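Local coordinates for LAO/AO transport system kinase (Escherichia coli, PDB 2P67), which is a P-loop NTPase-fold protein of the MeaB family, built on a parallel beta sheet flanked by helices, at residues A10-I13 / R14-R17. Residues are numbered along the deposited sequence; the frame is centred on the assembly and turned at random.
Sequences AESI and RRLR
Glu11 and Arg15, one helical turn apart, form a salt bridge in which Arg15 NH1 donates to Glu11 OE1 at 3.1 Å, with an N-H...O angle of 155°. The oxygen lies at the edge of the guanidinium, in its plane, whereas NH1 approaches from above the carboxylate, whose plane is turned 74° from that of the guanidinium. With CG beside the backbone N (chi1 -71°) the Arg15 chain runs along the preceding turn, and a bend at chi3 brings its guanidinium to Ser12. Ser12 CA lies 3.5 Å from the guanidinium plane of Arg15, toward the rim of that face. Arg15 NH2 comes within 2.9 Å of Ser12 OG, a hydroxyl that is hydrogen-bonded to Thr8 O, while Arg15 NE is hydrogen-bonded to Thr23 OG1 of helix 21-32.

Main-chain hydrogen bonds join residues 10-13 to 14-17 in the i to i+4 pattern of an alpha helix, the shortest being Arg17 N to Ile13 O at 2.8 Å. Nonpolar contact is slight: Ile13 CG2 meets Arg17 CD at 3.9 Å. Ile13 and Leu16 also pack against helix 36-49, and Leu16 reaches helix 21-32, so this face joins helix 9-17 to its helical neighbours. Hydrogen-bonded through NE and NH1 to different partners, the buried guanidinium of Arg15 has its rotation restricted, and Glu11 probably offsets part of its charge.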
loop_
_atom_site.group_PDB
_atom_site.type_symbol
_atom_site.label_atom_id
_atom_site.label_comp_id
_atom_site.label_asym_id
_atom_site.label_seq_id
_atom_site.Cartn_x
_atom_site.Cartn_y
_atom_site.Cartn_z
ATOM N N ALA A 10 -41.314 -9.063 2.832
ATOM C CA ALA A 10 -41.099 -9.847 4.038
ATOM C C ALA A 10 -41.214 -11.345 3.807
ATOM O O ALA A 10 -40.404 -12.099 4.328
ATOM C CB ALA A 10 -42.031 -9.375 5.175
ATOM N N GLU A 11 -42.214 -11.793 3.040
ATOM C CA GLU A 11 -42.340 -13.226 2.734
ATOM C C GLU A 11 -41.192 -13.703 1.833
ATOM O O GLU A 11 -40.701 -14.817 1.983
ATOM C CB GLU A 11 -43.735 -13.563 2.149
ATOM C CG GLU A 11 -43.812 -14.635 1.026
ATOM C CD GLU A 11 -43.564 -16.112 1.438
ATOM O OE1 GLU A 11 -43.816 -16.991 0.561
ATOM O OE2 GLU A 11 -43.126 -16.415 2.586
ATOM N N SER A 12 -40.767 -12.836 0.915
ATOM C CA SER A 12 -39.616 -13.128 0.051
ATOM C C SER A 12 -38.347 -13.335 0.864
ATOM O O SER A 12 -37.571 -14.263 0.601
ATOM C CB SER A 12 -39.423 -11.998 -0.944
ATOM O OG SER A 12 -40.584 -11.877 -1.748
ATOM N N ILE A 13 -38.138 -12.469 1.848
ATOM C CA ILE A 13 -37.031 -12.642 2.804
ATOM C C ILE A 13 -37.135 -13.970 3.561
ATOM O O ILE A 13 -36.136 -14.675 3.696
ATOM C CB ILE A 13 -36.877 -11.442 3.735
ATOM C CG1 ILE A 13 -36.413 -10.222 2.921
ATOM C CG2 ILE A 13 -35.869 -11.762 4.889
ATOM C CD1 ILE A 13 -36.454 -8.912 3.703
ATOM N N ARG A 14 -38.343 -14.303 4.030
ATOM C CA ARG A 14 -38.606 -15.604 4.659
ATOM C C ARG A 14 -38.120 -16.758 3.776
ATOM O O ARG A 14 -37.364 -17.618 4.228
ATOM C CB ARG A 14 -40.107 -15.759 4.959
ATOM C CG ARG A 14 -40.493 -17.006 5.758
ATOM C CD ARG A 14 -42.008 -17.193 5.741
ATOM N NE ARG A 14 -42.469 -18.198 6.700
ATOM C CZ ARG A 14 -43.746 -18.382 7.044
ATOM N NH1 ARG A 14 -44.707 -17.636 6.511
ATOM N NH2 ARG A 14 -44.068 -19.319 7.924
ATOM N N ARG A 15 -38.555 -16.758 2.513
ATOM C CA ARG A 15 -38.194 -17.791 1.531
ATOM C C ARG A 15 -36.675 -17.840 1.359
ATOM O O ARG A 15 -36.065 -18.926 1.286
ATOM C CB ARG A 15 -38.832 -17.490 0.167
ATOM C CG ARG A 15 -40.346 -17.681 0.075
ATOM C CD ARG A 15 -40.809 -17.757 -1.422
ATOM N NE ARG A 15 -40.475 -16.570 -2.238
ATOM C CZ ARG A 15 -41.204 -15.451 -2.291
ATOM N NH1 ARG A 15 -42.309 -15.322 -1.547
ATOM N NH2 ARG A 15 -40.828 -14.442 -3.073
ATOM N N LEU A 16 -36.082 -16.652 1.325
ATOM C CA LEU A 16 -34.630 -16.510 1.125
ATOM C C LEU A 16 -33.896 -17.188 2.290
ATOM O O LEU A 16 -32.997 -18.020 2.102
ATOM C CB LEU A 16 -34.256 -15.028 1.008
ATOM C CG LEU A 16 -32.756 -14.648 0.982
ATOM C CD1 LEU A 16 -32.178 -15.034 -0.345
ATOM C CD2 LEU A 16 -32.501 -13.159 1.273
ATOM N N ARG A 17 -34.310 -16.845 3.503
ATOM C CA ARG A 17 -33.663 -17.382 4.703
ATOM C C ARG A 17 -33.841 -18.887 4.859
ATOM O O ARG A 17 -33.026 -19.554 5.513
ATOM C CB ARG A 17 -34.198 -16.676 5.948
ATOM C CG ARG A 17 -33.865 -15.217 6.033
ATOM C CD ARG A 17 -34.574 -14.611 7.235
ATOM N NE ARG A 17 -34.101 -15.219 8.483
ATOM C CZ ARG A 17 -34.791 -15.250 9.625
ATOM N NH1 ARG A 17 -36.002 -14.711 9.692
ATOM N NH2 ARG A 17 -34.263 -15.818 10.706
#